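Local coordinates for protein amidase (Bacillus anthracis, PDB 5EWQ) that probably hydrolyses carboxylic acid amides to the free acid and ammonia, as a member of the amidase family, at residues A[245-250]-A[299-304]; A[256-261]-A[368-373]; A[275-280]-A[493-498]; A[482-487]-A[499-504]. All blocks are in the same frame, centred on the assembly; numbering follows the deposited sequence.

Contact 1. Residues A[245-250]-A[299-304]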
# COMPACT_ATOMS: atom_id res chain seq x y z
N LEU A 245 -7.02 -12.84 -2.60
CA LEU A 245 -8.25 -12.57 -1.85
C LEU A 245 -8.57 -13.72 -0.90
O LEU A 245 -9.17 -14.72 -1.29
CB LEU A 245 -9.42 -12.34 -2.81
CG LEU A 245 -9.39 -11.01 -3.57
CD1 LEU A 245 -10.61 -10.88 -4.47
CD2 LEU A 245 -9.30 -9.84 -2.61
N GLY A 246 -8.15 -13.56 0.35
CA GLY A 246 -8.33 -14.59 1.36
C GLY A 246 -7.06 -14.80 2.16
O GLY A 246 -7.08 -15.41 3.23
N ARG A 247 -5.95 -14.28 1.64
CA ARG A 247 -4.66 -14.43 2.29
C ARG A 247 -4.55 -13.52 3.52
O ARG A 247 -4.03 -13.93 4.56
CB ARG A 247 -3.53 -14.11 1.30
CG ARG A 247 -2.22 -14.82 1.58
CD ARG A 247 -2.29 -16.28 1.15
NE ARG A 247 -0.98 -16.91 1.12
CZ ARG A 247 -0.74 -18.13 0.65
NH1 ARG A 247 -1.73 -18.85 0.16
NH2 ARG A 247 0.49 -18.62 0.67
N VAL A 248 -5.03 -12.29 3.38
CA VAL A 248 -4.94 -11.30 4.44
C VAL A 248 -6.32 -10.84 4.90
O VAL A 248 -7.18 -10.52 4.08
CB VAL A 248 -4.11 -10.08 3.99
CG1 VAL A 248 -4.06 -9.02 5.08
CG2 VAL A 248 -2.71 -10.51 3.60
N SER A 249 -6.52 -10.80 6.22
CA SER A 249 -7.80 -10.37 6.79
C SER A 249 -8.04 -8.88 6.59
O SER A 249 -7.11 -8.08 6.66
CB SER A 249 -7.86 -10.72 8.27
OG SER A 249 -9.05 -10.24 8.86
N ARG A 250 -9.30 -8.51 6.35
CA ARG A 250 -9.67 -7.12 6.15
C ARG A 250 -10.33 -6.53 7.40
O ARG A 250 -10.75 -5.38 7.41
CB ARG A 250 -10.61 -6.97 4.96
CG ARG A 250 -9.96 -7.18 3.59
CD ARG A 250 -9.92 -8.65 3.20
NE ARG A 250 -11.23 -9.29 3.35
CZ ARG A 250 -12.21 -9.22 2.46
NH1 ARG A 250 -12.04 -8.52 1.34
NH2 ARG A 250 -13.36 -9.83 2.68
N ILE A 299 4.12 -19.54 6.06
CA ILE A 299 5.46 -19.70 5.51
C ILE A 299 6.32 -18.46 5.73
O ILE A 299 5.80 -17.36 5.94
CB ILE A 299 5.42 -20.02 4.00
CG1 ILE A 299 4.08 -20.67 3.62
CG2 ILE A 299 6.59 -20.91 3.60
CD1 ILE A 299 3.93 -20.92 2.14
N ASP A 300 7.64 -18.64 5.67
CA ASP A 300 8.57 -17.53 5.71
C ASP A 300 8.94 -17.14 4.28
O ASP A 300 9.69 -17.85 3.61
CB ASP A 300 9.82 -17.89 6.51
CG ASP A 300 10.63 -16.68 6.93
OD1 ASP A 300 10.53 -15.63 6.26
OD2 ASP A 300 11.38 -16.77 7.93
N TYR A 301 8.41 -16.02 3.82
CA TYR A 301 8.58 -15.60 2.43
C TYR A 301 9.92 -14.91 2.17
O TYR A 301 10.08 -14.20 1.18
CB TYR A 301 7.44 -14.66 2.01
CG TYR A 301 6.09 -15.33 1.92
CD1 TYR A 301 5.69 -15.95 0.74
CD2 TYR A 301 5.22 -15.34 2.99
CE1 TYR A 301 4.45 -16.56 0.64
CE2 TYR A 301 3.98 -15.95 2.91
CZ TYR A 301 3.60 -16.55 1.73
OH TYR A 301 2.37 -17.16 1.63
N THR A 302 10.89 -15.14 3.05
CA THR A 302 12.20 -14.51 2.91
C THR A 302 13.33 -15.53 2.75
O THR A 302 14.48 -15.16 2.52
CB THR A 302 12.52 -13.60 4.11
OG1 THR A 302 12.50 -14.37 5.32
CG2 THR A 302 11.50 -12.48 4.22
N LYS A 303 12.99 -16.81 2.89
CA LYS A 303 13.99 -17.87 2.80
C LYS A 303 14.25 -18.28 1.36
O LYS A 303 15.39 -18.27 0.90
CB LYS A 303 13.56 -19.08 3.63
CG LYS A 303 13.38 -18.80 5.11
CD LYS A 303 13.10 -20.08 5.88
CE LYS A 303 14.31 -21.00 5.88
NZ LYS A 303 15.49 -20.38 6.55
N ASP A 304 13.19 -18.65 0.65
CA ASP A 304 13.31 -19.12 -0.73
C ASP A 304 13.37 -17.97 -1.73
O ASP A 304 12.64 -17.96 -2.72
CB ASP A 304 12.15 -20.06 -1.08
CG ASP A 304 12.13 -21.30 -0.21
OD1 ASP A 304 12.54 -21.21 0.97
OD2 ASP A 304 11.69 -22.36 -0.70
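The guanidinium of Arg247 and the ring of Tyr301 meet edge to edge, with neither group lying over a face of the other. The phenolic oxygen sits at the rim of the guanidinium and in its plane, while NH2 lies near the plane of the ring, and the two planes are turned 57° apart. Ile299 adds a marginal touch from an oblique direction, through its terminal CD1.

The bond from Arg247 NH2 to Tyr301 OH, 2.6 Å long, is almost straight at 177°. Arg247 NE gives the same oxygen a second, weak hydrogen bond. Arginine suits the place because its long arm, bent about CB-CG (chi2 76°), brings N-H groups to a loop whose backbone stays far away, and tyrosine presents an acceptor at the end of a rigid ring. The positive charge would be expected to polarise the phenol. A long, weak ion pair links Arg247 also to Glu491.

Tyr301 sits in the middle of an Asx turn, in which Asp300 OD1 accepts from Thr302 N; Thr302 OG1 bonds to the same oxygen from the same face. Asn278 OD1 accepts from the backbone N of Tyr301.

Both segments are loops, one between strands 239-242 and 263-267, the other between helix 270-280 and strand 314-317. Tyr301 fits between helix 270-280, touching Ala274 and the ring of Phe277, and the start of helix 491-503.

Contact 2. Residues A[256-261]-A[368-373]; sequences LAETLD and KHNVND
Asn370 reaches from its helix into the loop at Ala257 and Glu258, and the close packing gathers round its amide. Its OD1 accepts the backbone N-H of Glu258 at 3.0 Å, an almost straight bond (166°) whose donor stands above the carbonyl plane. The same oxygen lies 3.4 Å from Ala257 CA. Asparagine is apt here: its short side chain holds the carbonyl close to the helix, where it can accept a loop N-H in the interior. A chi1 of -70° sets CG beside the backbone N and swings OD1 up to Glu258 N.

The loop joins the antiparallel strands 239-242 and 263-267 in the central mixed sheet of the amidase fold, and Asn370 ties it to helix 360-377, which lies over it. A tight turn gives the loop its shape. Ala257 O receives the N-H groups of Leu260 and Asp261 from opposite faces, and the Asp261 carboxylate binds back to the N-H of Leu256 (OD2, 2.8 Å) and of Ala257 (OD1, 3.2 Å). Leu256 turns its side chain from Asn370 toward Leu363 and Phe367 of the same helix.

Glu258, extended beyond CG, stacks its carboxylate on the Asn370 amide (planes 6° apart, Glu258 CD 3.3 Å from Asn370 ND2), face-to-face packing and not a hydrogen bond. Beyond it the looser, exposed side faces solvent, and Glu258 OE1 lies 6.6 Å from Asp373 OD2, a like charge not in contact.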
# COMPACT_ATOMS: atom_id res chain seq x y z
N LEU A 256 -14.34 -0.50 1.14
CA LEU A 256 -14.81 0.20 -0.05
C LEU A 256 -15.70 -0.76 -0.83
O LEU A 256 -16.83 -0.43 -1.18
CB LEU A 256 -13.63 0.67 -0.90
CG LEU A 256 -13.93 1.14 -2.33
CD1 LEU A 256 -14.97 2.25 -2.33
CD2 LEU A 256 -12.66 1.60 -3.02
N ALA A 257 -15.17 -1.94 -1.09
CA ALA A 257 -15.92 -3.03 -1.70
C ALA A 257 -15.30 -4.36 -1.27
O ALA A 257 -14.29 -4.78 -1.83
CB ALA A 257 -15.94 -2.91 -3.21
N GLU A 258 -15.92 -5.01 -0.29
CA GLU A 258 -15.37 -6.21 0.32
C GLU A 258 -15.16 -7.35 -0.68
O GLU A 258 -14.47 -8.33 -0.39
CB GLU A 258 -16.27 -6.68 1.46
CG GLU A 258 -16.37 -5.69 2.61
CD GLU A 258 -17.30 -6.15 3.71
OE1 GLU A 258 -17.46 -5.41 4.71
OE2 GLU A 258 -17.87 -7.26 3.59
N THR A 259 -15.77 -7.22 -1.86
CA THR A 259 -15.54 -8.16 -2.95
C THR A 259 -14.08 -8.09 -3.41
O THR A 259 -13.47 -9.11 -3.71
CB THR A 259 -16.47 -7.87 -4.14
OG1 THR A 259 -17.83 -7.97 -3.73
CG2 THR A 259 -16.21 -8.85 -5.27
N LEU A 260 -13.53 -6.88 -3.44
CA LEU A 260 -12.20 -6.65 -3.98
C LEU A 260 -11.19 -6.18 -2.94
O LEU A 260 -9.98 -6.26 -3.16
CB LEU A 260 -12.26 -5.63 -5.12
CG LEU A 260 -13.26 -5.93 -6.24
CD1 LEU A 260 -13.29 -4.80 -7.26
CD2 LEU A 260 -12.94 -7.26 -6.91
N ASP A 261 -11.69 -5.70 -1.80
CA ASP A 261 -10.83 -5.14 -0.76
C ASP A 261 -9.76 -6.12 -0.27
O ASP A 261 -10.03 -7.30 -0.07
CB ASP A 261 -11.67 -4.68 0.44
CG ASP A 261 -12.46 -3.42 0.15
OD1 ASP A 261 -12.08 -2.68 -0.79
OD2 ASP A 261 -13.45 -3.16 0.86
N LYS A 368 -22.05 1.59 -0.26
CA LYS A 368 -23.07 2.04 0.67
C LYS A 368 -23.33 1.01 1.76
O LYS A 368 -23.45 1.34 2.93
CB LYS A 368 -24.37 2.36 -0.07
CG LYS A 368 -25.53 2.72 0.84
CD LYS A 368 -26.81 2.93 0.04
CE LYS A 368 -27.98 3.28 0.96
NZ LYS A 368 -29.24 3.50 0.19
N HIS A 369 -23.40 -0.26 1.35
CA HIS A 369 -23.72 -1.34 2.28
C HIS A 369 -22.55 -1.68 3.21
O HIS A 369 -22.75 -1.89 4.40
CB HIS A 369 -24.15 -2.58 1.50
CG HIS A 369 -25.44 -2.41 0.77
ND1 HIS A 369 -25.59 -1.53 -0.28
CD2 HIS A 369 -26.65 -3.01 0.94
CE1 HIS A 369 -26.83 -1.59 -0.73
NE2 HIS A 369 -27.50 -2.48 -0.01
N ASN A 370 -21.34 -1.73 2.66
CA ASN A 370 -20.16 -2.01 3.47
C ASN A 370 -19.91 -0.94 4.52
O ASN A 370 -19.59 -1.24 5.66
CB ASN A 370 -18.92 -2.17 2.58
CG ASN A 370 -18.95 -3.43 1.75
OD1 ASN A 370 -18.30 -3.52 0.71
ND2 ASN A 370 -19.71 -4.42 2.20
N VAL A 371 -20.06 0.32 4.11
CA VAL A 371 -19.82 1.45 5.01
C VAL A 371 -20.86 1.50 6.13
O VAL A 371 -20.51 1.64 7.30
CB VAL A 371 -19.84 2.78 4.23
CG1 VAL A 371 -20.00 3.96 5.18
CG2 VAL A 371 -18.57 2.93 3.41
N ASN A 372 -22.13 1.36 5.77
CA ASN A 372 -23.21 1.38 6.76
C ASN A 372 -23.10 0.23 7.75
O ASN A 372 -23.35 0.40 8.94
CB ASN A 372 -24.57 1.35 6.07
CG ASN A 372 -24.87 2.62 5.29
OD1 ASN A 372 -24.22 3.65 5.50
ND2 ASN A 372 -25.85 2.56 4.41
N ASP A 373 -22.73 -0.95 7.25
CA ASP A 373 -22.54 -2.12 8.10
C ASP A 373 -21.30 -1.96 8.97
O ASP A 373 -21.24 -2.49 10.08
CB ASP A 373 -22.42 -3.39 7.26
CG ASP A 373 -23.74 -3.78 6.61
OD1 ASP A 373 -24.61 -2.90 6.45
OD2 ASP A 373 -23.90 -4.97 6.27

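Contact 3. Residues A[275-280]-A[493-498]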
# COMPACT_ATOMS: atom_id res chain seq x y z
N THR A 275 9.01 -9.65 4.27
CA THR A 275 9.20 -9.68 5.72
C THR A 275 7.94 -9.21 6.44
O THR A 275 7.49 -9.83 7.40
CB THR A 275 10.39 -8.80 6.14
OG1 THR A 275 11.60 -9.33 5.58
CG2 THR A 275 10.52 -8.76 7.65
N LEU A 276 7.38 -8.11 5.96
CA LEU A 276 6.14 -7.57 6.51
C LEU A 276 4.96 -8.48 6.20
O LEU A 276 4.03 -8.60 7.00
CB LEU A 276 5.88 -6.16 5.96
CG LEU A 276 4.62 -5.45 6.44
CD1 LEU A 276 4.67 -5.24 7.94
CD2 LEU A 276 4.45 -4.12 5.73
N PHE A 277 5.01 -9.13 5.04
CA PHE A 277 3.93 -9.98 4.57
C PHE A 277 3.76 -11.23 5.44
O PHE A 277 2.72 -11.88 5.41
CB PHE A 277 4.17 -10.38 3.11
CG PHE A 277 3.02 -11.10 2.48
CD1 PHE A 277 1.78 -10.50 2.37
CD2 PHE A 277 3.19 -12.38 1.96
CE1 PHE A 277 0.72 -11.17 1.79
CE2 PHE A 277 2.13 -13.05 1.37
CZ PHE A 277 0.90 -12.44 1.28
N ASN A 278 4.80 -11.55 6.21
CA ASN A 278 4.76 -12.71 7.09
C ASN A 278 3.78 -12.56 8.25
O ASN A 278 3.17 -13.53 8.68
CB ASN A 278 6.16 -13.00 7.64
CG ASN A 278 7.10 -13.56 6.59
OD1 ASN A 278 6.67 -14.23 5.65
ND2 ASN A 278 8.39 -13.30 6.75
N ALA A 279 3.64 -11.33 8.75
CA ALA A 279 2.80 -11.08 9.91
C ALA A 279 1.39 -10.65 9.54
O ALA A 279 0.48 -10.67 10.38
CB ALA A 279 3.44 -10.04 10.81
N MSE A 280 1.19 -10.25 8.29
CA MSE A 280 -0.12 -9.80 7.84
C MSE A 280 -1.04 -10.98 7.56
O MSE A 280 -2.23 -10.93 7.87
CB MSE A 280 0.01 -8.93 6.59
CG MSE A 280 0.90 -7.72 6.74
SE MSE A 280 0.74 -6.55 5.19
CE MSE A 280 -0.11 -7.82 3.98
N GLU A 493 5.91 -17.73 -4.99
CA GLU A 493 6.58 -17.72 -6.29
C GLU A 493 6.73 -16.29 -6.82
O GLU A 493 7.70 -15.98 -7.51
CB GLU A 493 5.80 -18.57 -7.30
CG GLU A 493 6.53 -18.80 -8.61
CD GLU A 493 5.76 -19.69 -9.57
OE1 GLU A 493 6.35 -20.13 -10.57
OE2 GLU A 493 4.57 -19.94 -9.31
N LEU A 494 5.78 -15.43 -6.48
CA LEU A 494 5.82 -14.04 -6.90
C LEU A 494 7.01 -13.30 -6.30
O LEU A 494 7.74 -12.61 -7.01
CB LEU A 494 4.53 -13.31 -6.53
CG LEU A 494 3.56 -13.02 -7.68
CD1 LEU A 494 2.52 -12.01 -7.26
CD2 LEU A 494 4.32 -12.54 -8.91
N PHE A 495 7.20 -13.45 -5.00
CA PHE A 495 8.33 -12.82 -4.31
C PHE A 495 9.66 -13.32 -4.87
O PHE A 495 10.60 -12.55 -5.04
CB PHE A 495 8.26 -13.08 -2.81
CG PHE A 495 7.40 -12.10 -2.07
CD1 PHE A 495 7.76 -10.76 -1.98
CD2 PHE A 495 6.23 -12.51 -1.45
CE1 PHE A 495 6.97 -9.86 -1.29
CE2 PHE A 495 5.44 -11.61 -0.76
CZ PHE A 495 5.81 -10.28 -0.68
N ASN A 496 9.73 -14.62 -5.14
CA ASN A 496 10.93 -15.22 -5.70
C ASN A 496 11.23 -14.67 -7.09
O ASN A 496 12.38 -14.38 -7.43
CB ASN A 496 10.80 -16.74 -5.75
CG ASN A 496 12.13 -17.44 -5.99
OD1 ASN A 496 13.19 -16.88 -5.71
ND2 ASN A 496 12.07 -18.66 -6.50
N ILE A 497 10.17 -14.51 -7.89
CA ILE A 497 10.29 -13.92 -9.21
C ILE A 497 10.62 -12.43 -9.11
O ILE A 497 11.50 -11.93 -9.81
CB ILE A 497 8.99 -14.11 -10.02
CG1 ILE A 497 8.87 -15.55 -10.51
CG2 ILE A 497 8.94 -13.15 -11.21
CD1 ILE A 497 7.61 -15.83 -11.30
N GLY A 498 9.92 -11.74 -8.22
CA GLY A 498 10.13 -10.31 -8.02
C GLY A 498 11.51 -9.97 -7.49
O GLY A 498 12.11 -8.98 -7.90
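Two phenylalanines make the whole of this contact: Phe277 of helix 270-280 and Phe495 of helix 491-503. The closest atoms are Phe277 CD2 and Phe495 CE2, 3.6 Å apart. CD2 arrives at the edge of the Phe495 ring, near its plane, whereas CE2 meets the Phe277 ring obliquely. With centroids 5.7 Å apart and planes inclined at 47°, the pair is neither a parallel stack nor a T-shaped one. Phe495 CZ also comes within 4.1 Å of Phe277 CB, so the contact runs from the base of one ring along its side.

The torsions bring the rings together. Phe277 leaves its helix with CG opposite the backbone N (chi1 -172°), while Phe495 holds its ring beside its own N (chi1 -85°). Each side chain points toward the other helix, and together they bridge backbones whose nearest CA atoms, those of Phe277 and Phe495, are 10.3 Å apart. Phenylalanine suits both places because its ring is long enough to help bridge that gap while staying apolar.

The next layer is largely apolar. Leu241 of strand 239-242 touches both rings, Pro265 of strand 263-267 supports Phe277, and the ring of Tyr301 meets Phe277 on the loop side. Phe495 packs further on Val270 and on the small side chains of Ala273 and Ala274, all of helix 270-280.

The contact is wholly hydrocarbon and buried. Dispersion and the exclusion of water hold it, and the oblique ring angle is consistent with packing that has little directional preference.

Contact 4. Residues A[482-487]-A[499-504]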
# COMPACT_ATOMS: atom_id res chain seq x y z
N ALA A 482 7.29 -2.10 -12.72
CA ALA A 482 6.86 -3.32 -13.38
C ALA A 482 6.07 -4.18 -12.41
O ALA A 482 6.62 -4.71 -11.45
CB ALA A 482 8.06 -4.09 -13.92
N VAL A 483 4.77 -4.32 -12.67
CA VAL A 483 3.90 -5.08 -11.78
C VAL A 483 3.68 -6.50 -12.29
O VAL A 483 3.23 -6.70 -13.42
CB VAL A 483 2.53 -4.38 -11.61
CG1 VAL A 483 1.65 -5.17 -10.65
CG2 VAL A 483 2.72 -2.96 -11.11
N PHE A 484 3.99 -7.47 -11.44
CA PHE A 484 3.89 -8.88 -11.82
C PHE A 484 2.59 -9.52 -11.34
O PHE A 484 2.19 -9.35 -10.19
CB PHE A 484 5.08 -9.66 -11.26
CG PHE A 484 6.41 -9.26 -11.84
CD1 PHE A 484 7.11 -8.19 -11.32
CD2 PHE A 484 6.95 -9.95 -12.91
CE1 PHE A 484 8.33 -7.81 -11.85
CE2 PHE A 484 8.17 -9.58 -13.45
CZ PHE A 484 8.86 -8.51 -12.92
N VAL A 485 1.94 -10.26 -12.23
CA VAL A 485 0.75 -11.01 -11.87
C VAL A 485 1.10 -12.48 -11.65
O VAL A 485 1.53 -13.17 -12.57
CB VAL A 485 -0.35 -10.92 -12.95
CG1 VAL A 485 -1.48 -11.89 -12.64
CG2 VAL A 485 -0.87 -9.50 -13.05
N GLY A 486 0.91 -12.95 -10.42
CA GLY A 486 1.19 -14.34 -10.10
C GLY A 486 -0.07 -15.19 -10.12
O GLY A 486 -1.17 -14.68 -10.27
N LYS A 487 0.11 -16.50 -9.96
CA LYS A 487 -1.02 -17.42 -9.93
C LYS A 487 -1.64 -17.46 -8.54
O LYS A 487 -1.03 -17.01 -7.57
CB LYS A 487 -0.58 -18.82 -10.36
CG LYS A 487 0.69 -19.31 -9.69
CD LYS A 487 1.60 -20.02 -10.69
CE LYS A 487 0.87 -21.15 -11.40
NZ LYS A 487 1.74 -21.81 -12.42
N TYR A 499 12.00 -10.80 -6.57
CA TYR A 499 13.32 -10.59 -5.98
C TYR A 499 14.43 -10.76 -7.01
O TYR A 499 15.41 -10.02 -7.01
CB TYR A 499 13.54 -11.55 -4.81
CG TYR A 499 14.87 -11.38 -4.11
CD1 TYR A 499 15.05 -10.39 -3.15
CD2 TYR A 499 15.95 -12.21 -4.41
CE1 TYR A 499 16.27 -10.23 -2.51
CE2 TYR A 499 17.17 -12.05 -3.78
CZ TYR A 499 17.32 -11.07 -2.83
OH TYR A 499 18.53 -10.91 -2.19
N ALA A 500 14.25 -11.74 -7.89
CA ALA A 500 15.25 -12.03 -8.92
C ALA A 500 15.30 -10.91 -9.96
O ALA A 500 16.37 -10.55 -10.44
CB ALA A 500 14.95 -13.36 -9.59
N TYR A 501 14.14 -10.36 -10.30
CA TYR A 501 14.07 -9.24 -11.24
C TYR A 501 14.62 -7.97 -10.62
O TYR A 501 15.23 -7.15 -11.30
CB TYR A 501 12.64 -9.02 -11.72
CG TYR A 501 12.45 -7.70 -12.45
CD1 TYR A 501 12.93 -7.53 -13.74
CD2 TYR A 501 11.79 -6.64 -11.84
CE1 TYR A 501 12.76 -6.33 -14.41
CE2 TYR A 501 11.62 -5.44 -12.50
CZ TYR A 501 12.10 -5.29 -13.78
OH TYR A 501 11.93 -4.09 -14.45
N GLU A 502 14.41 -7.82 -9.31
CA GLU A 502 14.86 -6.64 -8.59
C GLU A 502 16.38 -6.57 -8.52
O GLU A 502 16.98 -5.53 -8.80
CB GLU A 502 14.28 -6.62 -7.18
CG GLU A 502 14.73 -5.44 -6.34
CD GLU A 502 14.35 -5.60 -4.88
OE1 GLU A 502 14.58 -6.69 -4.32
OE2 GLU A 502 13.83 -4.63 -4.29
N GLN A 503 17.00 -7.68 -8.14
CA GLN A 503 18.45 -7.72 -7.95
C GLN A 503 19.20 -7.72 -9.28
O GLN A 503 20.31 -7.19 -9.37
CB GLN A 503 18.84 -8.95 -7.13
CG GLN A 503 18.29 -8.94 -5.71
CD GLN A 503 18.83 -7.79 -4.87
OE1 GLN A 503 19.93 -7.29 -5.12
NE2 GLN A 503 18.06 -7.37 -3.88
N GLN A 504 18.60 -8.32 -10.30
CA GLN A 504 19.23 -8.39 -11.62
C GLN A 504 18.86 -7.18 -12.48
O GLN A 504 18.79 -7.28 -13.70
CB GLN A 504 18.83 -9.68 -12.34
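Phe484 drives the edge of its ring against the face of Tyr501, in an offset edge-to-face pair. CZ is the leading atom. It stands over one face of the tyrosine, displaced toward the rim, and lies 3.6 Å from Tyr501 CD2. The centroids are 5.3 Å apart and the planes 64° from each other, so that the slightly positive C-H rim of the phenylalanine is directed at the electron-rich face of the tyrosine. Ala482 approaches the same ring nearer its outer end, at an oblique angle: its CB is 3.9 Å from Tyr501 OH and 4.1 Å from Tyr501 CE2. A methyl suffices to meet the ring, because the tyrosine reaches across from the helix.

The rotation of the tyrosine makes this possible. Its CG swings away from the backbone N (chi1 167°), which carries the ring from the helix down to the strand. Ala482 and Phe484, two residues apart, fall on the same side of the strand and look toward the helix; Val483 and Val485 point to the other side of the sheet. Phe484 also packs on Leu494 and Ile497, so that one apolar face of the helix, through these residues and Tyr501, follows the strand back. Tyr501 further touches Val469 and Ala471 of the neighbouring strand 466-473.

Strand 479-485 thus runs into helix 491-503 through a short loop, and the helix doubles back antiparallel to it. A helix laid on the central mixed sheet in this way is characteristic of the layered alpha/beta core of amidase signature enzymes.

Overall arrangement
Followed from the N terminus, the chain first opens contacts 1 and 2 within the single loop between strands 239-242 and 263-267, then contact 3 on helix 270-280. Contact 1 closes first, at 299-304, contact 2 next, on helix 360-377, and contact 3 last of these, on helix 491-503; all three therefore cross one another. Contact 4 opens at strand 479-485 and closes only a short strand-to-helix connection, crossing contact 3 but following contacts 1 and 2 in series. Arg250 joins contacts 1 and 2 by probable hydrogen bonds from NH1 to the carbonyl oxygens of Glu258 and Asp261. Contacts 1 and 3 have centres about 6 Å apart, and helix 491-503 serves both 3 and 4.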